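Local coordinates for DUF1993 domain-containing protein (Shewanella denitrificans, PDB 2OQM) that is of unknown function but belongs to the DinB-like proteins, folds as a bundle of four long helices and is assembled here from two chains, at residues N37-K42 with T164-L169; L57-L62 with N68-V73; Q74-T79 with F160-A165. All coordinates share one frame; numbering follows the deposited sequence. Where two conformers were deposited one is given.

Contact 1 of 3, residues N37-K42 with T164-L169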
ATOM      1  N   ASN A  37     -13.641  -1.904  -7.136  1.00 26.07           N
ATOM      2  CA  ASN A  37     -14.993  -1.985  -7.718  0.70 28.28           C
ATOM      3  C   ASN A  37     -16.080  -1.888  -6.683  1.00 29.50           C
ATOM      4  O   ASN A  37     -17.100  -1.187  -6.890  1.00 28.19           O
ATOM      5  CB  ASN A  37     -15.189  -3.309  -8.473  0.70 32.52           C
ATOM      6  CG  ASN A  37     -15.119  -3.148  -9.955  0.70 30.81           C
ATOM      7  OD1 ASN A  37     -15.522  -2.123 -10.499  0.70 39.25           O
ATOM      8  ND2 ASN A  37     -14.686  -4.198 -10.634  0.70 29.21           N
ATOM      9  N   ALA A  38     -15.885  -2.604  -5.569  1.00 29.98           N
ATOM     10  CA  ALA A  38     -16.822  -2.601  -4.415  1.00 32.82           C
ATOM     11  C   ALA A  38     -16.937  -1.232  -3.741  1.00 32.21           C
ATOM     12  O   ALA A  38     -18.006  -0.827  -3.267  1.00 31.87           O
ATOM     13  CB  ALA A  38     -16.342  -3.636  -3.330  1.00 31.16           C
ATOM     14  N   ILE A  39     -15.803  -0.556  -3.641  1.00 29.62           N
ATOM     15  CA  ILE A  39     -15.745   0.842  -3.209  1.00 29.23           C
ATOM     16  C   ILE A  39     -16.650   1.750  -4.074  1.00 29.67           C
ATOM     17  O   ILE A  39     -17.354   2.614  -3.546  1.00 28.61           O
ATOM     18  CB  ILE A  39     -14.297   1.306  -3.178  1.00 28.99           C
ATOM     19  CG1 ILE A  39     -13.570   0.616  -1.999  1.00 33.62           C
ATOM     20  CG2 ILE A  39     -14.157   2.844  -2.991  1.00 31.20           C
ATOM     21  CD1 ILE A  39     -12.053   0.752  -2.108  1.00 24.78           C
ATOM     22  N   PHE A  40     -16.670   1.518  -5.391  1.00 27.93           N
ATOM     23  CA  PHE A  40     -17.478   2.319  -6.293  1.00 26.05           C
ATOM     24  C   PHE A  40     -18.933   1.996  -6.221  1.00 27.98           C
ATOM     25  O   PHE A  40     -19.793   2.856  -6.521  1.00 28.32           O
ATOM     26  CB  PHE A  40     -16.923   2.247  -7.709  1.00 30.07           C
ATOM     27  CG  PHE A  40     -15.829   3.291  -7.960  1.00 28.90           C
ATOM     28  CD1 PHE A  40     -16.172   4.612  -8.178  1.00 33.80           C
ATOM     29  CD2 PHE A  40     -14.490   2.987  -7.835  1.00 29.72           C
ATOM     30  CE1 PHE A  40     -15.205   5.583  -8.373  1.00 38.21           C
ATOM     31  CE2 PHE A  40     -13.521   3.957  -8.038  1.00 36.12           C
ATOM     32  CZ  PHE A  40     -13.883   5.254  -8.293  1.00 36.46           C
ATOM     33  N   ASP A  41     -19.254   0.770  -5.815  1.00 27.00           N
ATOM     34  CA  ASP A  41     -20.637   0.457  -5.507  1.00 27.43           C
ATOM     35  C   ASP A  41     -21.143   1.332  -4.360  1.00 25.63           C
ATOM     36  O   ASP A  41     -22.271   1.805  -4.393  1.00 24.95           O
ATOM     37  CB  ASP A  41     -20.839  -1.019  -5.130  1.00 28.22           C
ATOM     38  CG  ASP A  41     -20.480  -1.997  -6.238  1.00 34.69           C
ATOM     39  OD1 ASP A  41     -20.365  -1.626  -7.446  1.00 33.03           O
ATOM     40  OD2 ASP A  41     -20.293  -3.178  -5.851  1.00 35.01           O
ATOM     41  N   LYS A  42     -20.336   1.547  -3.329  1.00 28.29           N
ATOM     42  CA  LYS A  42     -20.733   2.478  -2.268  1.00 26.77           C
ATOM     43  C   LYS A  42     -20.846   3.906  -2.767  1.00 27.35           C
ATOM     44  O   LYS A  42     -21.759   4.605  -2.349  1.00 29.62           O
ATOM     45  CB  LYS A  42     -19.795   2.391  -1.050  1.00 27.86           C
ATOM     46  CG  LYS A  42     -19.790   0.973  -0.471  1.00 36.06           C
ATOM     47  CD  LYS A  42     -19.840   1.004   1.023  1.00 43.50           C
ATOM     48  CE  LYS A  42     -20.071  -0.361   1.619  1.00 47.85           C
ATOM     49  NZ  LYS A  42     -19.728  -0.335   3.074  1.00 55.49           N
ATOM     50  N   THR A 164      -5.734   6.559  -2.197  1.00 22.32           N
ATOM     51  CA  THR A 164      -6.027   7.933  -2.514  1.00 22.74           C
ATOM     52  C   THR A 164      -7.400   7.999  -3.152  1.00 22.86           C
ATOM     53  O   THR A 164      -8.143   8.900  -2.847  1.00 22.76           O
ATOM     54  CB  THR A 164      -4.958   8.527  -3.455  1.00 25.26           C
ATOM     55  OG1 THR A 164      -3.685   8.458  -2.812  1.00 23.83           O
ATOM     56  CG2 THR A 164      -5.272  10.012  -3.778  1.00 24.60           C
ATOM     57  N   ALA A 165      -7.767   7.019  -3.995  1.00 24.48           N
ATOM     58  CA  ALA A 165      -9.124   6.944  -4.563  1.00 22.19           C
ATOM     59  C   ALA A 165     -10.139   6.823  -3.426  1.00 22.58           C
ATOM     60  O   ALA A 165     -11.146   7.517  -3.403  1.00 22.03           O
ATOM     61  CB  ALA A 165      -9.247   5.756  -5.507  1.00 21.57           C
ATOM     62  N   TYR A 166      -9.857   5.922  -2.489  1.00 21.82           N
ATOM     63  CA  TYR A 166     -10.683   5.758  -1.331  1.00 20.46           C
ATOM     64  C   TYR A 166     -10.840   7.056  -0.548  1.00 23.00           C
ATOM     65  O   TYR A 166     -11.934   7.432  -0.174  1.00 21.20           O
ATOM     66  CB  TYR A 166     -10.068   4.672  -0.481  1.00 21.69           C
ATOM     67  CG  TYR A 166     -10.683   4.367   0.852  1.00 24.43           C
ATOM     68  CD1 TYR A 166     -10.490   5.219   1.948  1.00 25.86           C
ATOM     69  CD2 TYR A 166     -11.405   3.145   1.069  1.00 24.13           C
ATOM     70  CE1 TYR A 166     -11.075   4.930   3.168  1.00 21.73           C
ATOM     71  CE2 TYR A 166     -11.906   2.839   2.298  1.00 26.74           C
ATOM     72  CZ  TYR A 166     -11.733   3.715   3.350  1.00 26.07           C
ATOM     73  OH  TYR A 166     -12.222   3.364   4.587  1.00 27.12           O
ATOM     74  N   GLY A 167      -9.724   7.743  -0.290  1.00 22.52           N
ATOM     75  CA  GLY A 167      -9.720   9.010   0.427  1.00 19.50           C
ATOM     76  C   GLY A 167     -10.550  10.113  -0.219  1.00 19.66           C
ATOM     77  O   GLY A 167     -11.253  10.865   0.440  1.00 20.44           O
ATOM     78  N   ILE A 168     -10.462  10.209  -1.544  1.00 22.51           N
ATOM     79  CA  ILE A 168     -11.282  11.167  -2.259  1.00 19.34           C
ATOM     80  C   ILE A 168     -12.759  10.900  -1.961  1.00 22.73           C
ATOM     81  O   ILE A 168     -13.511  11.837  -1.682  1.00 21.82           O
ATOM     82  CB  ILE A 168     -11.001  11.186  -3.798  1.00 22.21           C
ATOM     83  CG1 ILE A 168      -9.586  11.702  -4.070  1.00 23.99           C
ATOM     84  CG2 ILE A 168     -11.995  12.119  -4.508  1.00 17.77           C
ATOM     85  CD1 ILE A 168      -9.089  11.471  -5.496  1.00 19.57           C
ATOM     86  N   LEU A 169     -13.183   9.637  -2.045  1.00 21.44           N
ATOM     87  CA  LEU A 169     -14.591   9.302  -1.862  1.00 20.93           C
ATOM     88  C   LEU A 169     -15.009   9.556  -0.437  1.00 21.35           C
ATOM     89  O   LEU A 169     -16.034  10.155  -0.162  1.00 23.06           O
ATOM     90  CB  LEU A 169     -14.847   7.865  -2.240  1.00 21.74           C
ATOM     91  CG  LEU A 169     -14.723   7.639  -3.745  1.00 21.02           C
ATOM     92  CD1 LEU A 169     -14.680   6.107  -4.022  1.00 21.55           C
ATOM     93  CD2 LEU A 169     -15.909   8.356  -4.436  1.00 23.99           C
TER
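Ile39 reaches across to Tyr166 and Leu169, joining helix 13-50 to helix 146-172, the first and last long helices of a DinB-like four-helix bundle. The two short segments run almost parallel, 7° apart. Their axes come no closer than 11.0 Å, so side chains alone bridge the gap. The nearest CA atoms are those of Ile39 and Tyr166, 7.3 Å apart.

The two branches of Ile39 do separate work. With CG1 anti to the carbonyl carbon (chi1 -71°), CG2 is left to meet Leu169, while CG1 extends to CD1, which meets Tyr166. CD1 comes to the edge of the phenol ring, near its plane, 4.0 Å from Tyr166 CD2. The isoleucine runs across the tyrosine, roughly perpendicular to it. The tyrosine ring swings out with CG anti to the backbone N (chi1 176°). The same ring meets Phe160 of the second subunit edge-to-face, so one side chain serves both the bundle and the dimer.

Phe40 starts off to one side, but its ring end turns in toward helix 146-172. Leu169 CD1 sits over one face of this ring, 4.4 Å from Phe40 CE1. Phe40 also packs on Val73 of helix 69-87 and on Leu104 of helix 104-119, so its ring lies among all four long helices. The contact is buried and apolar. Beyond it, Lys42 pairs with Asp180 and Asp41 with Arg108, both as salt bridges. The tightest point is between two methyl groups: Leu169 CD1 stands 3.5 Å from Ile39 CG2, closer than usual van der Waals contact.

Contact 2 of 3, residues L57-L62 with N68-V73. With FMT (formic acid), chain I.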
ATOM      1  N   LEU A  57     -17.947  13.545  -8.065  1.00 20.77           N
ATOM      2  CA  LEU A  57     -17.041  12.619  -7.388  1.00 24.28           C
ATOM      3  C   LEU A  57     -15.857  12.213  -8.256  1.00 24.82           C
ATOM      4  O   LEU A  57     -14.705  12.234  -7.799  1.00 21.55           O
ATOM      5  CB  LEU A  57     -17.793  11.345  -6.872  1.00 24.23           C
ATOM      6  CG  LEU A  57     -18.913  11.574  -5.853  1.00 26.49           C
ATOM      7  CD1 LEU A  57     -19.655  10.277  -5.554  1.00 26.03           C
ATOM      8  CD2 LEU A  57     -18.355  12.213  -4.543  1.00 25.56           C
ATOM      9  N   LEU A  58     -16.130  11.825  -9.494  1.00 23.60           N
ATOM     10  CA  LEU A  58     -15.074  11.401 -10.420  1.00 21.69           C
ATOM     11  C   LEU A  58     -14.060  12.488 -10.695  1.00 23.87           C
ATOM     12  O   LEU A  58     -12.919  12.175 -10.965  1.00 23.78           O
ATOM     13  CB  LEU A  58     -15.691  10.960 -11.757  1.00 20.20           C
ATOM     14  CG  LEU A  58     -16.504   9.643 -11.742  1.00 29.38           C
ATOM     15  CD1 LEU A  58     -17.177   9.385 -13.132  1.00 27.58           C
ATOM     16  CD2 LEU A  58     -15.641   8.467 -11.328  1.00 30.24           C
ATOM     17  N   ASN A  59     -14.459  13.756 -10.648  1.00 21.36           N
ATOM     18  CA  ASN A  59     -13.509  14.840 -10.875  1.00 23.29           C
ATOM     19  C   ASN A  59     -12.937  15.456  -9.610  1.00 23.47           C
ATOM     20  O   ASN A  59     -12.254  16.449  -9.706  1.00 23.60           O
ATOM     21  CB  ASN A  59     -14.134  15.910 -11.743  1.00 23.57           C
ATOM     22  CG  ASN A  59     -14.291  15.447 -13.160  1.00 29.06           C
ATOM     23  OD1 ASN A  59     -13.331  15.533 -13.948  1.00 30.68           O
ATOM     24  ND2 ASN A  59     -15.451  14.863 -13.480  1.00 26.33           N
ATOM     25  N   SER A  60     -13.238  14.873  -8.451  1.00 23.86           N
ATOM     26  CA  SER A  60     -12.773  15.396  -7.180  0.70 21.98           C
ATOM     27  C   SER A  60     -11.347  14.919  -6.951  1.00 22.70           C
ATOM     28  O   SER A  60     -10.870  14.035  -7.632  1.00 20.11           O
ATOM     29  CB  SER A  60     -13.699  14.937  -6.043  0.70 22.91           C
ATOM     30  OG  SER A  60     -13.458  15.622  -4.812  0.70 28.56           O
ATOM     31  N   ARG A  61     -10.685  15.593  -6.031  1.00 22.35           N
ATOM     32  CA  ARG A  61      -9.282  15.397  -5.713  1.00 22.60           C
ATOM     33  C   ARG A  61      -8.976  15.920  -4.308  1.00 22.59           C
ATOM     34  O   ARG A  61      -9.754  16.690  -3.756  1.00 22.51           O
ATOM     35  CB  ARG A  61      -8.412  16.128  -6.688  1.00 23.18           C
ATOM     36  CG  ARG A  61      -8.614  17.621  -6.673  1.00 22.17           C
ATOM     37  CD  ARG A  61      -7.929  18.253  -7.849  1.00 27.97           C
ATOM     38  NE  ARG A  61      -8.681  18.159  -9.076  1.00 26.48           N
ATOM     39  CZ  ARG A  61      -8.186  17.787 -10.242  1.00 28.57           C
ATOM     40  NH1 ARG A  61      -6.933  17.387 -10.359  1.00 30.43           N
ATOM     41  NH2 ARG A  61      -8.973  17.807 -11.276  1.00 28.43           N
ATOM     42  N   LEU A  62      -7.844  15.497  -3.760  1.00 23.62           N
ATOM     43  CA  LEU A  62      -7.425  15.897  -2.385  1.00 22.42           C
ATOM     44  C   LEU A  62      -6.583  17.167  -2.348  1.00 24.18           C
ATOM     45  O   LEU A  62      -6.433  17.766  -1.313  1.00 21.66           O
ATOM     46  CB  LEU A  62      -6.647  14.789  -1.716  1.00 24.93           C
ATOM     47  CG  LEU A  62      -7.445  13.516  -1.455  1.00 24.68           C
ATOM     48  CD1 LEU A  62      -6.512  12.524  -0.761  1.00 21.25           C
ATOM     49  CD2 LEU A  62      -8.749  13.850  -0.675  1.00 24.43           C
ATOM     50  N   ASN A  68      -7.065  13.625 -10.088  1.00 23.31           N
ATOM     51  CA  ASN A  68      -8.400  13.403  -9.600  1.00 22.79           C
ATOM     52  C   ASN A  68      -8.774  11.901  -9.545  1.00 22.20           C
ATOM     53  O   ASN A  68      -7.932  11.033  -9.783  1.00 24.42           O
ATOM     54  CB  ASN A  68      -9.405  14.207 -10.396  1.00 21.00           C
ATOM     55  CG  ASN A  68      -9.543  13.709 -11.835  1.00 24.87           C
ATOM     56  OD1 ASN A  68      -9.065  12.627 -12.182  1.00 23.95           O
ATOM     57  ND2 ASN A  68     -10.240  14.489 -12.658  1.00 25.12           N
ATOM     58  N   LEU A  69     -10.001  11.604  -9.146  1.00 23.74           N
ATOM     59  CA  LEU A  69     -10.389  10.233  -8.857  1.00 23.56           C
ATOM     60  C   LEU A  69     -10.285   9.337 -10.097  1.00 24.52           C
ATOM     61  O   LEU A  69      -9.804   8.231 -10.011  1.00 23.03           O
ATOM     62  CB  LEU A  69     -11.798  10.178  -8.222  1.00 23.88           C
ATOM     63  CG  LEU A  69     -12.397   8.806  -7.883  1.00 26.32           C
ATOM     64  CD1 LEU A  69     -11.475   8.049  -6.872  1.00 25.43           C
ATOM     65  CD2 LEU A  69     -13.783   9.034  -7.293  1.00 24.99           C
ATOM     66  N   ILE A  70     -10.733   9.840 -11.245  1.00 21.77           N
ATOM     67  CA  ILE A  70     -10.647   9.096 -12.508  1.00 22.80           C
ATOM     68  C   ILE A  70      -9.179   8.679 -12.726  1.00 24.49           C
ATOM     69  O   ILE A  70      -8.862   7.523 -13.020  1.00 23.69           O
ATOM     70  CB  ILE A  70     -11.103   9.951 -13.665  1.00 24.82           C
ATOM     71  CG1 ILE A  70     -12.616  10.145 -13.655  1.00 27.30           C
ATOM     72  CG2 ILE A  70     -10.667   9.275 -15.000  1.00 26.00           C
ATOM     73  CD1 ILE A  70     -13.138  11.389 -14.471  1.00 25.31           C
ATOM     74  N   ARG A  71      -8.276   9.620 -12.504  1.00 25.08           N
ATOM     75  CA  ARG A  71      -6.863   9.372 -12.727  1.00 23.18           C
ATOM     76  C   ARG A  71      -6.258   8.396 -11.756  1.00 23.33           C
ATOM     77  O   ARG A  71      -5.477   7.535 -12.122  1.00 23.56           O
ATOM     78  CB  ARG A  71      -6.060  10.690 -12.705  1.00 27.39           C
ATOM     79  CG  ARG A  71      -6.315  11.603 -13.844  1.00 32.91           C
ATOM     80  CD  ARG A  71      -5.690  11.111 -15.141  1.00 44.77           C
ATOM     81  NE  ARG A  71      -4.233  11.149 -15.195  1.00 53.33           N
ATOM     82  CZ  ARG A  71      -3.424  10.107 -15.457  1.00 54.60           C
ATOM     83  NH1 ARG A  71      -3.912   8.880 -15.683  1.00 53.21           N
ATOM     84  NH2 ARG A  71      -2.095  10.300 -15.518  1.00 50.10           N
ATOM     85  N   GLN A  72      -6.637   8.481 -10.492  1.00 24.21           N
ATOM     86  CA  GLN A  72      -6.173   7.527  -9.516  1.00 25.16           C
ATOM     87  C   GLN A  72      -6.532   6.109  -9.941  1.00 26.41           C
ATOM     88  O   GLN A  72      -5.715   5.203  -9.737  1.00 26.54           O
ATOM     89  CB  GLN A  72      -6.781   7.790  -8.127  1.00 24.23           C
ATOM     90  CG  GLN A  72      -6.464   9.120  -7.452  1.00 27.57           C
ATOM     91  CD  GLN A  72      -4.973   9.291  -7.253  1.00 27.46           C
ATOM     92  OE1 GLN A  72      -4.287   8.324  -6.940  1.00 28.08           O
ATOM     93  NE2 GLN A  72      -4.463  10.514  -7.425  1.00 27.60           N
ATOM     94  N   VAL A  73      -7.755   5.906 -10.437  1.00 24.60           N
ATOM     95  CA  VAL A  73      -8.230   4.569 -10.834  1.00 24.22           C
ATOM     96  C   VAL A  73      -7.405   4.104 -12.023  1.00 24.47           C
ATOM     97  O   VAL A  73      -6.929   2.961 -12.044  1.00 26.07           O
ATOM     98  CB  VAL A  73      -9.733   4.552 -11.127  1.00 24.48           C
ATOM     99  CG1 VAL A  73     -10.197   3.234 -11.757  1.00 21.44           C
ATOM    100  CG2 VAL A  73     -10.529   4.855  -9.793  1.00 25.52           C
TER
HETATM  101  C   FMT I 178     -12.150  19.787  -9.115  1.00 44.74           C
HETATM  102  O1  FMT I 178     -11.961  19.870 -10.340  1.00 47.01           O
HETATM  103  O2  FMT I 178     -11.635  18.903  -8.405  1.00 40.65           O
HETATM  104  O   HOH W   1     -11.206  17.133 -13.534  1.00 39.30           O
HETATM  105  O   HOH W   2      -6.532  15.014 -12.664  1.00 25.42           O
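The Arg61 guanidinium lies with one face over Asn68, whose CB sits 3.7 Å above the plane, over its centre. At its edge is a formic acid, probably from the crystallisation liquor: Arg61 NE donates to FMT O2 over 3.1 Å, nearly straight at 165°. Arg61 NH1 also bonds to Gln66 O, which ties the group to the connecting loop. The Asn59 and Asn68 side chains run alongside each other, but their amide planes are 79° apart. Water 1 donates to Asn59 OD1 and accepts weakly from Asn68 ND2; Asn59 ND2 turns back to Asp55 O.

Asn68 is the N-cap of helix 69-87. Its CG sits between the backbone N and the carbonyl carbon (chi1 68°), which brings OD1 round to accept from Arg71 N at 3.1 Å. Backbone carbonyls at the end of helix 54-58 and just after it accept from the first N-H groups of helix 69-87. Leu69 N donates to Ser60 O (3.0 Å), and Ile70 N to Leu58 O (3.2 Å).

On the apolar side, Ile70 CG1 packs 3.7 Å from Leu58 CB. Both residues also touch Leu107 of helix 104-119. Leu69 CD2 rests 3.4 Å from Leu57 O.

Contact 3 of 3, residues Q74-T79 with F160-A165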
ATOM      1  N   GLN A  74      -7.203   4.990 -12.982  1.00 24.80           N
ATOM      2  CA  GLN A  74      -6.433   4.660 -14.158  1.00 25.33           C
ATOM      3  C   GLN A  74      -4.995   4.263 -13.787  1.00 23.03           C
ATOM      4  O   GLN A  74      -4.455   3.270 -14.307  1.00 25.13           O
ATOM      5  CB  GLN A  74      -6.419   5.852 -15.141  1.00 22.47           C
ATOM      6  CG  GLN A  74      -7.791   6.238 -15.730  1.00 22.30           C
ATOM      7  CD  GLN A  74      -7.776   7.518 -16.527  1.00 26.12           C
ATOM      8  OE1 GLN A  74      -6.989   8.405 -16.251  1.00 27.08           O
ATOM      9  NE2 GLN A  74      -8.642   7.608 -17.544  1.00 26.84           N
ATOM     10  N   ILE A  75      -4.399   5.005 -12.864  1.00 25.77           N
ATOM     11  CA  ILE A  75      -3.021   4.739 -12.438  1.00 24.84           C
ATOM     12  C   ILE A  75      -2.948   3.466 -11.623  1.00 27.61           C
ATOM     13  O   ILE A  75      -2.032   2.698 -11.810  1.00 26.83           O
ATOM     14  CB  ILE A  75      -2.372   5.898 -11.659  1.00 23.96           C
ATOM     15  CG1 ILE A  75      -2.352   7.160 -12.519  1.00 28.34           C
ATOM     16  CG2 ILE A  75      -0.920   5.513 -11.315  1.00 21.99           C
ATOM     17  CD1 ILE A  75      -2.198   8.501 -11.792  1.00 26.54           C
ATOM     18  N   ALA A  76      -3.928   3.215 -10.761  1.00 21.75           N
ATOM     19  CA  ALA A  76      -3.997   1.923 -10.073  1.00 26.16           C
ATOM     20  C   ALA A  76      -4.067   0.784 -11.051  1.00 23.29           C
ATOM     21  O   ALA A  76      -3.332  -0.168 -10.926  1.00 22.61           O
ATOM     22  CB  ALA A  76      -5.150   1.848  -9.053  1.00 23.99           C
ATOM     23  N   CYS A  77      -4.908   0.878 -12.066  1.00 24.43           N
ATOM     24  CA  CYS A  77      -5.027  -0.199 -13.018  1.00 24.69           C
ATOM     25  C   CYS A  77      -3.710  -0.421 -13.784  1.00 26.79           C
ATOM     26  O   CYS A  77      -3.281  -1.557 -13.992  1.00 26.97           O
ATOM     27  CB  CYS A  77      -6.155   0.091 -13.998  1.00 26.86           C
ATOM     28  SG  CYS A  77      -7.857  -0.031 -13.338  1.00 25.09           S
ATOM     29  N   ASP A  78      -3.092   0.667 -14.202  1.00 25.67           N
ATOM     30  CA  ASP A  78      -1.830   0.618 -14.948  1.00 26.52           C
ATOM     31  C   ASP A  78      -0.713   0.072 -14.092  1.00 24.11           C
ATOM     32  O   ASP A  78       0.093  -0.719 -14.544  1.00 25.27           O
ATOM     33  CB  ASP A  78      -1.439   2.000 -15.470  1.00 28.35           C
ATOM     34  CG  ASP A  78      -2.132   2.375 -16.753  1.00 33.28           C
ATOM     35  OD1 ASP A  78      -2.781   1.532 -17.402  1.00 38.74           O
ATOM     36  OD2 ASP A  78      -2.011   3.554 -17.108  1.00 40.08           O
ATOM     37  N   THR A  79      -0.714   0.417 -12.812  1.00 26.09           N
ATOM     38  CA  THR A  79       0.312  -0.106 -11.943  1.00 24.05           C
ATOM     39  C   THR A  79       0.300  -1.642 -11.929  1.00 25.21           C
ATOM     40  O   THR A  79       1.365  -2.286 -12.000  1.00 23.51           O
ATOM     41  CB  THR A  79       0.127   0.447 -10.545  1.00 24.16           C
ATOM     42  OG1 THR A  79       0.263   1.874 -10.590  1.00 24.50           O
ATOM     43  CG2 THR A  79       1.158  -0.113  -9.601  1.00 27.90           C
ATOM     44  N   PHE A 160      -0.958   3.069  -2.782  1.00 21.23           N
ATOM     45  CA  PHE A 160      -1.050   4.518  -2.811  1.00 24.21           C
ATOM     46  C   PHE A 160      -2.262   4.997  -3.619  1.00 21.01           C
ATOM     47  O   PHE A 160      -3.056   5.819  -3.140  1.00 23.68           O
ATOM     48  CB  PHE A 160       0.205   5.127  -3.416  1.00 20.99           C
ATOM     49  CG  PHE A 160       0.191   6.647  -3.402  1.00 22.98           C
ATOM     50  CD1 PHE A 160      -0.397   7.358  -4.458  1.00 24.16           C
ATOM     51  CD2 PHE A 160       0.735   7.374  -2.374  1.00 21.77           C
ATOM     52  CE1 PHE A 160      -0.462   8.760  -4.470  1.00 25.59           C
ATOM     53  CE2 PHE A 160       0.674   8.789  -2.386  1.00 24.67           C
ATOM     54  CZ  PHE A 160       0.057   9.466  -3.475  1.00 28.91           C
ATOM     55  N   HIS A 161      -2.393   4.523  -4.854  1.00 24.38           N
ATOM     56  CA  HIS A 161      -3.439   5.048  -5.680  1.00 23.48           C
ATOM     57  C   HIS A 161      -4.846   4.534  -5.338  1.00 22.22           C
ATOM     58  O   HIS A 161      -5.810   5.313  -5.416  1.00 23.93           O
ATOM     59  CB  HIS A 161      -3.074   4.887  -7.131  1.00 22.82           C
ATOM     60  CG  HIS A 161      -1.893   5.717  -7.522  1.00 23.51           C
ATOM     61  ND1 HIS A 161      -2.001   7.075  -7.747  1.00 24.84           N
ATOM     62  CD2 HIS A 161      -0.576   5.411  -7.643  1.00 25.26           C
ATOM     63  CE1 HIS A 161      -0.800   7.554  -8.042  1.00 26.54           C
ATOM     64  NE2 HIS A 161       0.079   6.568  -7.989  1.00 25.28           N
ATOM     65  N   ILE A 162      -4.963   3.283  -4.907  1.00 22.65           N
ATOM     66  CA  ILE A 162      -6.222   2.785  -4.378  1.00 23.13           C
ATOM     67  C   ILE A 162      -6.629   3.508  -3.068  1.00 22.74           C
ATOM     68  O   ILE A 162      -7.776   3.940  -2.899  1.00 22.84           O
ATOM     69  CB  ILE A 162      -6.225   1.268  -4.192  1.00 23.60           C
ATOM     70  CG1 ILE A 162      -6.101   0.519  -5.544  1.00 25.35           C
ATOM     71  CG2 ILE A 162      -7.535   0.830  -3.506  1.00 19.90           C
ATOM     72  CD1 ILE A 162      -6.230  -1.006  -5.461  1.00 24.38           C
ATOM     73  N   THR A 163      -5.694   3.699  -2.155  1.00 21.11           N
ATOM     74  CA  THR A 163      -5.974   4.470  -0.949  1.00 22.27           C
ATOM     75  C   THR A 163      -6.365   5.923  -1.227  1.00 23.89           C
ATOM     76  O   THR A 163      -7.203   6.462  -0.538  1.00 23.34           O
ATOM     77  CB  THR A 163      -4.841   4.358   0.103  1.00 24.03           C
ATOM     78  OG1 THR A 163      -4.616   2.965   0.380  1.00 24.13           O
ATOM     79  CG2 THR A 163      -5.208   5.038   1.446  1.00 21.38           C
ATOM     80  N   THR A 164      -5.734   6.559  -2.197  1.00 22.32           N
ATOM     81  CA  THR A 164      -6.027   7.933  -2.514  1.00 22.74           C
ATOM     82  C   THR A 164      -7.400   7.999  -3.152  1.00 22.86           C
ATOM     83  O   THR A 164      -8.143   8.900  -2.847  1.00 22.76           O
ATOM     84  CB  THR A 164      -4.958   8.527  -3.455  1.00 25.26           C
ATOM     85  OG1 THR A 164      -3.685   8.458  -2.812  1.00 23.83           O
ATOM     86  CG2 THR A 164      -5.272  10.012  -3.778  1.00 24.60           C
ATOM     87  N   ALA A 165      -7.767   7.019  -3.995  1.00 24.48           N
ATOM     88  CA  ALA A 165      -9.124   6.944  -4.563  1.00 22.19           C
ATOM     89  C   ALA A 165     -10.139   6.823  -3.426  1.00 22.58           C
ATOM     90  O   ALA A 165     -11.146   7.517  -3.403  1.00 22.03           O
ATOM     91  CB  ALA A 165      -9.247   5.756  -5.507  1.00 21.57           C
TER
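This is a buried helix-helix contact near the centre of the chain, where Ile75 and Ala76 of helix 69-87 meet His161 and Ile162 of helix 146-172. The two are antiparallel partners in the four-helix bundle. Their short segments cross at -157°, with axes 8.7 Å apart at closest approach. The small Ala76 is consistent with this closeness: its CA lies 5.4 Å from His161 CA. Ala76 CB also packs 3.9 Å from Ile162 CG1.

The His161 imidazole is held between two hydrophobic groups. Phe160 CD1, from its own helix, covers one face over the centre. On the opposite face Ile75 makes a CH-pi contact: CG2 stands 3.6 Å from the centroid of the His161 ring, only 11° off the normal. Both ring nitrogens have partners. ND1 bonds to Gln72 OE1, and NE2 to Lys178 NZ of the second subunit. The packing on both faces and the two bonds should fix the turn of the ring. Phe160 faces the second subunit too, with a cation-pi contact to its Lys178.

Each segment has a threonine folded back on its own helix. Thr164 OG1 donates to Phe160 O, and Thr79 OG1 to Ile75 O. Each acceptor is gripped twice, from opposite faces of its plane, by the N and OG1 of its threonine. Ile75 O takes Thr79 N at 2.8 Å and Thr79 OG1 at 2.7 Å.

How the contacts relate
The three contacts lie in one bundle, with centres about 10 to 11 Å apart. Helix 146-172 serves contacts 1 and 3, which share Thr164 and Ala165. Helix 69-87 serves contacts 2 and 3. Along the chain, contact 2 closes first, a local turn; contact 3 then opens beyond it, and contact 1 spans both, from helix 13-50 to the last long helix. Contact 2 meets contact 1 through Leu69 on Leu169 and Val73 on Phe40. It meets contact 3 through Gln72 and His161. The helix start formed at contact 2 thus leads directly into the core. All three have residues at the second subunit, contact 2 through Leu62, so the dimer interface runs beside this part of the bundle.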